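TqaA (Penicillium aethiopicum, PDB 5DLK) probably closes a nonribosomal peptide into a ring through its terminal condensation-like domain, the part described here, which receives the substrate on a phosphopantetheine arm. Local coordinates at residues G263-P274 with D431-R442; L286-F294 with L452-F463. All coordinates share one frame; numbering follows the deposited sequence. Where two conformers were deposited one is given.

The C-terminal half of this condensation-like domain is closed twice, once by strand pairing and once by helix packing. From the N terminus, the chain lays down 265-272, within 263-274, as an outermost strand of a six-stranded mixed sheet, then helix 283-299, which carries 286-294. After more than 150 residues it returns as strand 433-440, closing the loop of interaction 1, and runs on into helix 446-465, closing that of interaction 2. The two loops cross, because the segments alternate along the chain. Interaction 1 ties strand to strand and interaction 2 helix to helix, and the layers touch where Lys270 and Ile272 rest on Asn454, Ser457 and Thr461.

Interaction 1: residues G263-P274 with D431-R442; sequences GQTLWTFKGIVP and DRLEVQVCANSR. With EDO (1,2-ethanediol), chain F; EDO (1,2-ethanediol), chain E.
Trp267 and Cys438 face each other in an antiparallel strand pair, in which 265-272 forms an outermost strand of the six-stranded mixed sheet in the C-terminal half of this condensation-like domain. The backbones are joined at hydrogen-bonded pairs from Leu266-Ala439 to Ile272-Leu433, each bonded in both directions; Thr268 and Val437 are typical, with Val437 N to Thr268 O at 2.7 Å. Beyond the strand end the pattern continues through a side chain, as Gln264 N donates to Ser441 OG at 2.8 Å.

Trp267 and Phe269 lie on one face of the pair, with Cys438 and Gln436 opposite them on the partner strand. With SG anti to the backbone N (chi1 -175°), Cys438 lies over the indole: its CB is 3.8 Å from the centroid of the Trp267 six-membered ring, almost on the normal, and SG is 3.7 Å from that of the five-membered ring. O2 of an ethanediol, probably from the crystallisation liquor, lies over the opposite face. Phe269 turns its edge to Gln436, with Phe269 CD1 3.5 Å from Gln436 CG.

Alongside runs a salt-bridge network: Arg432 joins Asp431 to Glu434. Gln436 NE2 donates to the anti lone pair of Glu434 OE2 at 2.8 Å, which favours this rotation of the amide. Near the other end, a water donates to Thr265 OG1, also bonded to Asp417, and accepts from Asn440 ND2 at 3.0 Å.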
loop_
_atom_site.group_PDB
_atom_site.type_symbol
_atom_site.label_atom_id
_atom_site.label_comp_id
_atom_site.label_asym_id
_atom_site.label_seq_id
_atom_site.Cartn_x
_atom_site.Cartn_y
_atom_site.Cartn_z
ATOM N N GLY A 263 8.570 -7.244 -21.444
ATOM C CA GLY A 263 9.382 -7.697 -20.322
ATOM C C GLY A 263 8.546 -8.199 -19.158
ATOM O O GLY A 263 7.314 -8.243 -19.243
ATOM N N GLN A 264 9.199 -8.578 -18.062
ATOM C CA GLN A 264 8.451 -9.091 -16.920
ATOM C C GLN A 264 8.856 -8.445 -15.602
ATOM O O GLN A 264 9.947 -7.880 -15.471
ATOM C CB GLN A 264 8.612 -10.601 -16.812
ATOM C CG GLN A 264 10.001 -11.048 -16.417
ATOM C CD GLN A 264 10.096 -12.567 -16.297
ATOM O OE1 GLN A 264 9.089 -13.274 -16.417
ATOM N NE2 GLN A 264 11.305 -13.072 -16.066
ATOM N N THR A 265 7.950 -8.531 -14.642
ATOM C CA THR A 265 8.198 -8.026 -13.302
ATOM C C THR A 265 9.276 -8.894 -12.679
ATOM O O THR A 265 9.141 -10.124 -12.659
ATOM C CB THR A 265 6.931 -8.073 -12.454
ATOM O OG1 THR A 265 5.941 -7.211 -13.028
ATOM C CG2 THR A 265 7.215 -7.654 -11.006
ATOM N N LEU A 266 10.358 -8.272 -12.224
ATOM C CA LEU A 266 11.405 -8.993 -11.508
ATOM C C LEU A 266 11.501 -8.518 -10.068
ATOM O O LEU A 266 11.544 -7.302 -9.814
ATOM C CB LEU A 266 12.778 -8.807 -12.167
ATOM C CG LEU A 266 13.007 -9.257 -13.600
ATOM C CD1 LEU A 266 14.487 -9.052 -13.944
ATOM C CD2 LEU A 266 12.631 -10.709 -13.714
ATOM N N TRP A 267 11.551 -9.473 -9.141
ATOM C CA TRP A 267 11.895 -9.194 -7.751
ATOM C C TRP A 267 13.318 -9.658 -7.468
ATOM O O TRP A 267 13.701 -10.788 -7.810
ATOM C CB TRP A 267 10.950 -9.899 -6.778
ATOM C CG TRP A 267 9.595 -9.318 -6.668
ATOM C CD1 TRP A 267 8.525 -9.566 -7.478
ATOM C CD2 TRP A 267 9.141 -8.402 -5.666
ATOM N NE1 TRP A 267 7.429 -8.853 -7.039
ATOM C CE2 TRP A 267 7.779 -8.131 -5.930
ATOM C CE3 TRP A 267 9.755 -7.778 -4.573
ATOM C CZ2 TRP A 267 7.020 -7.266 -5.138
ATOM C CZ3 TRP A 267 9.003 -6.914 -3.790
ATOM C CH2 TRP A 267 7.642 -6.671 -4.072
ATOM N N THR A 268 14.094 -8.810 -6.811
ATOM C CA THR A 268 15.482 -9.146 -6.502
ATOM C C THR A 268 15.745 -8.849 -5.027
ATOM O O THR A 268 15.363 -7.792 -4.525
ATOM C CB THR A 268 16.453 -8.373 -7.414
ATOM O OG1 THR A 268 16.133 -8.665 -8.787
ATOM C CG2 THR A 268 17.912 -8.755 -7.123
ATOM N N PHE A 269 16.358 -9.798 -4.321
ATOM C CA PHE A 269 16.456 -9.698 -2.860
ATOM C C PHE A 269 17.898 -9.731 -2.402
ATOM O O PHE A 269 18.711 -10.463 -2.962
ATOM C CB PHE A 269 15.694 -10.855 -2.182
ATOM C CG PHE A 269 14.263 -10.993 -2.620
ATOM C CD1 PHE A 269 13.266 -10.251 -2.010
ATOM C CD2 PHE A 269 13.904 -11.879 -3.629
ATOM C CE1 PHE A 269 11.933 -10.377 -2.405
ATOM C CE2 PHE A 269 12.578 -12.005 -4.026
ATOM C CZ PHE A 269 11.595 -11.252 -3.406
ATOM N N LYS A 270 18.206 -8.969 -1.359
ATOM C CA LYS A 270 19.517 -9.037 -0.709
ATOM C C LYS A 270 19.327 -8.858 0.791
ATOM O O LYS A 270 18.801 -7.843 1.245
ATOM C CB LYS A 270 20.472 -7.977 -1.271
ATOM C CG LYS A 270 21.889 -7.971 -0.664
ATOM C CD LYS A 270 22.533 -9.342 -0.772
ATOM C CE LYS A 270 24.057 -9.260 -0.890
ATOM N NZ LYS A 270 24.703 -8.908 0.383
ATOM N N GLY A 271 19.743 -9.847 1.576
ATOM C CA GLY A 271 19.640 -9.711 3.020
ATOM C C GLY A 271 20.949 -9.298 3.664
ATOM O O GLY A 271 22.025 -9.751 3.257
ATOM N N ILE A 272 20.862 -8.434 4.669
ATOM C CA ILE A 272 22.035 -8.030 5.442
ATOM C C ILE A 272 21.764 -8.176 6.917
ATOM O O ILE A 272 20.618 -8.271 7.321
ATOM C CB ILE A 272 22.454 -6.566 5.163
ATOM C CG1 ILE A 272 21.298 -5.606 5.467
ATOM C CG2 ILE A 272 22.880 -6.414 3.730
ATOM C CD1 ILE A 272 21.724 -4.117 5.372
ATOM N N VAL A 273 22.836 -8.216 7.714
ATOM C CA VAL A 273 22.723 -8.166 9.159
ATOM C C VAL A 273 21.885 -6.950 9.546
ATOM O O VAL A 273 22.112 -5.881 8.987
ATOM C CB VAL A 273 24.096 -8.068 9.809
ATOM C CG1 VAL A 273 23.956 -7.936 11.319
ATOM C CG2 VAL A 273 24.941 -9.285 9.405
ATOM N N PRO A 274 20.904 -7.117 10.458
ATOM C CA PRO A 274 20.050 -5.980 10.839
ATOM C C PRO A 274 20.908 -4.831 11.336
ATOM O O PRO A 274 21.720 -5.010 12.252
ATOM C CB PRO A 274 19.171 -6.551 11.946
ATOM C CG PRO A 274 19.019 -8.006 11.550
ATOM C CD PRO A 274 20.405 -8.385 11.027
ATOM N N ASP A 431 16.181 -11.601 11.840
ATOM C CA ASP A 431 17.500 -12.134 11.496
ATOM C C ASP A 431 18.145 -11.448 10.288
ATOM O O ASP A 431 19.293 -11.722 9.963
ATOM C CB ASP A 431 17.414 -13.637 11.228
ATOM C CG ASP A 431 16.797 -13.954 9.874
ATOM O OD1 ASP A 431 15.804 -13.293 9.503
ATOM O OD2 ASP A 431 17.310 -14.858 9.175
ATOM N N ARG A 432 17.406 -10.573 9.611
ATOM C CA ARG A 432 17.962 -9.869 8.458
ATOM C C ARG A 432 17.136 -8.618 8.145
ATOM O O ARG A 432 15.932 -8.572 8.431
ATOM C CB ARG A 432 17.996 -10.781 7.231
ATOM C CG ARG A 432 16.596 -11.069 6.657
ATOM C CD ARG A 432 16.571 -12.266 5.736
ATOM N NE ARG A 432 15.276 -12.408 5.067
ATOM C CZ ARG A 432 14.171 -12.873 5.652
ATOM N NH1 ARG A 432 14.195 -13.238 6.930
ATOM N NH2 ARG A 432 13.041 -12.971 4.957
ATOM N N LEU A 433 17.793 -7.597 7.600
ATOM C CA LEU A 433 17.069 -6.541 6.884
ATOM C C LEU A 433 17.115 -6.952 5.430
ATOM O O LEU A 433 18.189 -7.152 4.867
ATOM C CB LEU A 433 17.699 -5.154 7.097
ATOM C CG LEU A 433 17.034 -4.015 6.300
ATOM C CD1 LEU A 433 15.717 -3.616 6.929
ATOM C CD2 LEU A 433 17.950 -2.796 6.180
ATOM N N GLU A 434 15.952 -7.127 4.817
ATOM C CA GLU A 434 15.923 -7.572 3.432
ATOM C C GLU A 434 15.665 -6.409 2.487
ATOM O O GLU A 434 14.637 -5.748 2.592
ATOM C CB GLU A 434 14.861 -8.647 3.246
ATOM C CG GLU A 434 14.971 -9.352 1.926
ATOM C CD GLU A 434 14.079 -10.571 1.877
ATOM O OE1 GLU A 434 14.535 -11.658 2.296
ATOM O OE2 GLU A 434 12.922 -10.423 1.455
ATOM N N VAL A 435 16.617 -6.144 1.602
ATOM C CA VAL A 435 16.458 -5.129 0.579
ATOM C C VAL A 435 15.860 -5.816 -0.644
ATOM O O VAL A 435 16.405 -6.801 -1.146
ATOM C CB VAL A 435 17.813 -4.440 0.252
ATOM C CG1 VAL A 435 17.681 -3.455 -0.907
ATOM C CG2 VAL A 435 18.403 -3.774 1.511
ATOM N N GLN A 436 14.720 -5.313 -1.108
ATOM C CA GLN A 436 14.026 -5.911 -2.234
ATOM C C GLN A 436 13.907 -4.887 -3.348
ATOM O O GLN A 436 13.456 -3.768 -3.115
ATOM C CB GLN A 436 12.634 -6.381 -1.813
ATOM C CG GLN A 436 12.626 -7.161 -0.494
ATOM C CD GLN A 436 11.222 -7.446 0.005
ATOM O OE1 GLN A 436 10.268 -6.769 -0.377
ATOM N NE2 GLN A 436 11.088 -8.460 0.856
ATOM N N VAL A 437 14.303 -5.259 -4.554
ATOM C CA VAL A 437 14.100 -4.392 -5.705
ATOM C C VAL A 437 13.019 -5.006 -6.583
ATOM O O VAL A 437 13.058 -6.218 -6.872
ATOM C CB VAL A 437 15.400 -4.208 -6.517
ATOM C CG1 VAL A 437 15.117 -3.425 -7.797
ATOM C CG2 VAL A 437 16.486 -3.537 -5.658
ATOM N N CYS A 438 12.056 -4.181 -6.995
ATOM C CA CYS A 438 10.988 -4.649 -7.878
ATOM C C CYS A 438 10.836 -3.696 -9.055
ATOM O O CYS A 438 10.557 -2.497 -8.882
ATOM C CB CYS A 438 9.660 -4.760 -7.123
ATOM S SG CYS A 438 8.338 -5.486 -8.151
ATOM N N ALA A 439 11.022 -4.226 -10.254
ATOM C CA ALA A 439 10.924 -3.412 -11.455
ATOM C C ALA A 439 10.748 -4.306 -12.661
ATOM O O ALA A 439 11.192 -5.453 -12.667
ATOM C CB ALA A 439 12.186 -2.534 -11.634
ATOM N N ASN A 440 10.134 -3.760 -13.692
ATOM C CA ASN A 440 10.051 -4.476 -14.960
ATOM C C ASN A 440 11.441 -4.696 -15.565
ATOM O O ASN A 440 12.298 -3.822 -15.489
ATOM C CB ASN A 440 9.159 -3.710 -15.921
ATOM C CG ASN A 440 8.848 -4.511 -17.161
ATOM O OD1 ASN A 440 9.642 -4.545 -18.082
ATOM N ND2 ASN A 440 7.708 -5.176 -17.171
ATOM N N SER A 441 11.656 -5.857 -16.190
ATOM C CA SER A 441 12.972 -6.234 -16.678
ATOM C C SER A 441 13.442 -5.315 -17.799
ATOM O O SER A 441 14.638 -5.246 -18.088
ATOM C CB SER A 441 12.963 -7.691 -17.170
ATOM O OG SER A 441 11.950 -7.841 -18.146
ATOM N N ARG A 442 12.504 -4.624 -18.441
ATOM C CA ARG A 442 12.865 -3.662 -19.480
ATOM C C ARG A 442 13.470 -2.409 -18.854
ATOM O O ARG A 442 14.299 -1.745 -19.461
ATOM C CB ARG A 442 11.660 -3.247 -20.316
ATOM C CG ARG A 442 11.039 -4.313 -21.199
ATOM C CD ARG A 442 9.652 -3.814 -21.593
ATOM N NE ARG A 442 9.264 -2.760 -20.653
ATOM C CZ ARG A 442 8.119 -2.089 -20.668
ATOM N NH1 ARG A 442 7.198 -2.354 -21.589
ATOM N NH2 ARG A 442 7.903 -1.148 -19.748
HETATM C C1 EDO F . 8.179 -10.550 -1.949
HETATM O O1 EDO F . 8.333 -9.416 -1.081
HETATM C C2 EDO F . 6.866 -10.439 -2.717
HETATM O O2 EDO F . 6.997 -11.099 -3.985
HETATM C C1 EDO E . 4.854 -10.206 -9.324
HETATM O O1 EDO E . 4.792 -9.221 -8.264
HETATM C C2 EDO E . 3.492 -10.859 -9.623
HETATM O O2 EDO E . 2.570 -9.937 -10.244
HETATM O O HOH W 1 6.137 -4.979 -14.573
HETATM O O HOH W 2 14.437 -6.682 -9.691
#

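Interaction 2: residues L286-F294 with L452-F463; sequences LVKAATALF and LANNISAIITKF
Ala290 fits against Ile459 and Ile460 where 286-294 and 452-463, segments of helices 283-299 and 446-465, cross at 118°, their axes 8.7 Å apart at closest approach. No hydrogen bond spans the two segments; apolar side chains carry the contact.

Three knobs enter holes, and they come from both helices. Ala290 points its short CB toward the partner helix, among Ile456, Ile459, Ile460 and Phe463, and meets Ile459 CG2 at 3.5 Å. This small residue lies at the closest pairing of the two backbones, with 5.6 Å between Ala290 CA and Ile459 CA. One turn on, Phe294 fills the hole made by Leu452, Asn455, Ile456 and Ile459. In return, Phe463 enters a hole lined by Leu286, Ala289, Ala290 and Leu293.

The two aromatic rings are held differently. Phe294 swings its ring out opposite the backbone N (chi1 174°), carrying CZ to within 3.6 Å of Leu452 CD1, while Asn455 OD1 lies in the ring plane at the edge, its amide also bonded to Glu451. Phe463 has Ile459 CG2 over one face, offset toward the rim, and Leu293 CD2 at its edge, 3.5 Å from Phe463 CZ.

Aliphatic branches complete the seam. Leu286 sends CD1 to Phe463 CB, 3.6 Å away, and CD2 to Ile460 CG2. Ile460 also reaches Val287 CG2 with its CD1.

Within 286-294, Val287 O accepts from both Thr291 N and Thr291 OG1, on opposite faces of its carbonyl plane, so the buried hydroxyl has an acceptor within its own helix, on the side that faces strand 386-390. This knobs-into-holes packing joins two helices of the layer lying on the six-stranded sheet, an alpha/beta sandwich of the CoA-dependent acyltransferase kind found in condensation domains.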
loop_
_atom_site.group_PDB
_atom_site.type_symbol
_atom_site.label_atom_id
_atom_site.label_comp_id
_atom_site.label_asym_id
_atom_site.label_seq_id
_atom_site.Cartn_x
_atom_site.Cartn_y
_atom_site.Cartn_z
ATOM N N LEU A 286 17.829 5.398 7.615
ATOM C CA LEU A 286 19.052 4.730 7.196
ATOM C C LEU A 286 18.936 4.245 5.743
ATOM O O LEU A 286 19.829 4.458 4.930
ATOM C CB LEU A 286 19.355 3.564 8.148
ATOM C CG LEU A 286 20.655 2.806 7.898
ATOM C CD1 LEU A 286 21.843 3.759 7.947
ATOM C CD2 LEU A 286 20.813 1.746 8.974
ATOM N N VAL A 287 17.801 3.637 5.399
ATOM C CA VAL A 287 17.608 3.165 4.045
ATOM C C VAL A 287 17.539 4.321 3.035
ATOM O O VAL A 287 18.126 4.265 1.947
ATOM C CB VAL A 287 16.315 2.337 3.935
ATOM C CG1 VAL A 287 16.042 2.003 2.481
ATOM C CG2 VAL A 287 16.427 1.075 4.809
ATOM N N LYS A 288 16.804 5.366 3.389
ATOM C CA LYS A 288 16.637 6.487 2.464
ATOM C C LYS A 288 17.921 7.307 2.320
ATOM O O LYS A 288 18.212 7.813 1.227
ATOM C CB LYS A 288 15.450 7.350 2.924
ATOM C CG LYS A 288 14.151 6.560 2.664
ATOM C CD LYS A 288 12.992 7.067 3.492
ATOM C CE LYS A 288 11.788 6.116 3.312
ATOM N NZ LYS A 288 10.586 6.578 4.093
ATOM N N ALA A 289 18.692 7.438 3.403
ATOM C CA ALA A 289 19.982 8.132 3.311
ATOM C C ALA A 289 20.935 7.369 2.419
ATOM O O ALA A 289 21.673 7.965 1.637
ATOM C CB ALA A 289 20.604 8.323 4.684
ATOM N N ALA A 290 20.929 6.037 2.531
ATOM C CA ALA A 290 21.796 5.225 1.689
ATOM C C ALA A 290 21.426 5.414 0.212
ATOM O O ALA A 290 22.293 5.533 -0.665
ATOM C CB ALA A 290 21.696 3.725 2.089
ATOM N N THR A 291 20.129 5.433 -0.055
ATOM C CA THR A 291 19.628 5.642 -1.407
ATOM C C THR A 291 20.041 7.031 -1.932
ATOM O O THR A 291 20.420 7.173 -3.105
ATOM C CB THR A 291 18.101 5.484 -1.448
ATOM O OG1 THR A 291 17.769 4.149 -1.026
ATOM C CG2 THR A 291 17.570 5.714 -2.867
ATOM N N ALA A 292 19.982 8.037 -1.066
ATOM C CA ALA A 292 20.370 9.391 -1.481
ATOM C C ALA A 292 21.840 9.476 -1.846
ATOM O O ALA A 292 22.205 10.127 -2.826
ATOM C CB ALA A 292 20.057 10.408 -0.385
ATOM N N LEU A 293 22.684 8.811 -1.069
ATOM C CA LEU A 293 24.112 8.832 -1.363
ATOM C C LEU A 293 24.391 8.120 -2.685
ATOM O O LEU A 293 25.214 8.588 -3.496
ATOM C CB LEU A 293 24.924 8.186 -0.235
ATOM C CG LEU A 293 26.431 8.281 -0.482
ATOM C CD1 LEU A 293 26.891 9.741 -0.563
ATOM C CD2 LEU A 293 27.164 7.537 0.617
ATOM N N PHE A 294 23.739 6.976 -2.877
ATOM C CA PHE A 294 23.835 6.212 -4.119
ATOM C C PHE A 294 23.490 7.106 -5.307
ATOM O O PHE A 294 24.236 7.164 -6.311
ATOM C CB PHE A 294 22.910 4.980 -4.065
ATOM C CG PHE A 294 22.841 4.201 -5.368
ATOM C CD1 PHE A 294 23.735 3.180 -5.619
ATOM C CD2 PHE A 294 21.862 4.487 -6.312
ATOM C CE1 PHE A 294 23.662 2.449 -6.824
ATOM C CE2 PHE A 294 21.788 3.775 -7.502
ATOM C CZ PHE A 294 22.695 2.761 -7.754
ATOM N N LEU A 452 21.958 -3.060 -7.970
ATOM C CA LEU A 452 21.266 -2.053 -7.174
ATOM C C LEU A 452 21.028 -2.554 -5.747
ATOM O O LEU A 452 21.332 -1.857 -4.791
ATOM C CB LEU A 452 19.932 -1.673 -7.824
ATOM C CG LEU A 452 19.127 -0.641 -7.036
ATOM C CD1 LEU A 452 19.886 0.676 -6.887
ATOM C CD2 LEU A 452 17.753 -0.447 -7.690
ATOM N N ALA A 453 20.482 -3.761 -5.603
ATOM C CA ALA A 453 20.216 -4.292 -4.267
ATOM C C ALA A 453 21.517 -4.459 -3.475
ATOM O O ALA A 453 21.567 -4.187 -2.270
ATOM C CB ALA A 453 19.449 -5.639 -4.361
ATOM N N ASN A 454 22.568 -4.908 -4.157
ATOM C CA ASN A 454 23.876 -5.060 -3.529
ATOM C C ASN A 454 24.466 -3.739 -3.055
ATOM O O ASN A 454 24.953 -3.642 -1.934
ATOM C CB ASN A 454 24.851 -5.727 -4.497
ATOM C CG ASN A 454 24.641 -7.235 -4.571
ATOM O OD1 ASN A 454 23.959 -7.813 -3.720
ATOM N ND2 ASN A 454 25.212 -7.872 -5.587
ATOM N N ASN A 455 24.443 -2.740 -3.927
ATOM C CA ASN A 455 25.030 -1.434 -3.589
ATOM C C ASN A 455 24.296 -0.746 -2.432
ATOM O O ASN A 455 24.918 -0.245 -1.494
ATOM C CB ASN A 455 25.002 -0.499 -4.796
ATOM C CG ASN A 455 25.949 -0.920 -5.908
ATOM O OD1 ASN A 455 25.836 -0.419 -7.028
ATOM N ND2 ASN A 455 26.850 -1.863 -5.626
ATOM N N ILE A 456 22.970 -0.701 -2.536
ATOM C CA ILE A 456 22.146 -0.093 -1.489
ATOM C C ILE A 456 22.388 -0.797 -0.155
ATOM O O ILE A 456 22.611 -0.147 0.859
ATOM C CB ILE A 456 20.630 -0.158 -1.826
ATOM C CG1 ILE A 456 20.300 0.658 -3.088
ATOM C CG2 ILE A 456 19.792 0.346 -0.651
ATOM C CD1 ILE A 456 20.625 2.152 -2.975
ATOM N N SER A 457 22.367 -2.131 -0.158
ATOM C CA SER A 457 22.594 -2.850 1.089
ATOM C C SER A 457 24.012 -2.612 1.633
ATOM O O SER A 457 24.180 -2.491 2.845
ATOM C CB SER A 457 22.313 -4.352 0.908
ATOM O OG SER A 457 23.220 -4.934 -0.001
ATOM N N ALA A 458 25.010 -2.509 0.755
ATOM C CA ALA A 458 26.386 -2.261 1.183
ATOM C C ALA A 458 26.530 -0.906 1.872
ATOM O O ALA A 458 27.238 -0.771 2.873
ATOM C CB ALA A 458 27.348 -2.341 -0.014
ATOM N N ILE A 459 25.876 0.101 1.306
ATOM C CA ILE A 459 25.893 1.443 1.904
ATOM C C ILE A 459 25.206 1.448 3.256
ATOM O O ILE A 459 25.730 2.035 4.213
ATOM C CB ILE A 459 25.225 2.483 0.969
ATOM C CG1 ILE A 459 26.014 2.594 -0.339
ATOM C CG2 ILE A 459 25.169 3.880 1.666
ATOM C CD1 ILE A 459 25.166 3.104 -1.491
ATOM N N ILE A 460 24.052 0.788 3.359
ATOM C CA ILE A 460 23.347 0.711 4.645
ATOM C C ILE A 460 24.271 0.119 5.720
ATOM O O ILE A 460 24.395 0.648 6.828
ATOM C CB ILE A 460 22.074 -0.143 4.535
ATOM C CG1 ILE A 460 21.015 0.578 3.670
ATOM C CG2 ILE A 460 21.499 -0.418 5.920
ATOM C CD1 ILE A 460 19.790 -0.311 3.304
ATOM N N THR A 461 24.888 -1.016 5.395
ATOM C CA THR A 461 25.795 -1.638 6.365
ATOM C C THR A 461 27.005 -0.747 6.689
ATOM O O THR A 461 27.435 -0.667 7.833
ATOM C CB THR A 461 26.280 -3.000 5.865
ATOM O OG1 THR A 461 25.150 -3.868 5.756
ATOM C CG2 THR A 461 27.281 -3.590 6.844
ATOM N N LYS A 462 27.538 -0.059 5.688
ATOM C CA LYS A 462 28.673 0.827 5.942
ATOM C C LYS A 462 28.275 1.985 6.869
ATOM O O LYS A 462 29.007 2.334 7.799
ATOM C CB LYS A 462 29.233 1.350 4.623
ATOM C CG LYS A 462 30.552 2.099 4.761
ATOM C CD LYS A 462 31.377 2.007 3.477
ATOM C CE LYS A 462 31.623 0.554 3.081
ATOM N NZ LYS A 462 32.505 0.441 1.881
ATOM N N PHE A 463 27.110 2.571 6.615
ATOM C CA PHE A 463 26.601 3.653 7.464
ATOM C C PHE A 463 26.461 3.199 8.918
ATOM O O PHE A 463 26.826 3.921 9.851
ATOM C CB PHE A 463 25.246 4.141 6.955
ATOM C CG PHE A 463 25.313 5.082 5.759
ATOM C CD1 PHE A 463 26.504 5.394 5.144
ATOM C CD2 PHE A 463 24.136 5.653 5.270
ATOM C CE1 PHE A 463 26.542 6.250 4.034
ATOM C CE2 PHE A 463 24.156 6.522 4.182
ATOM C CZ PHE A 463 25.344 6.832 3.569
#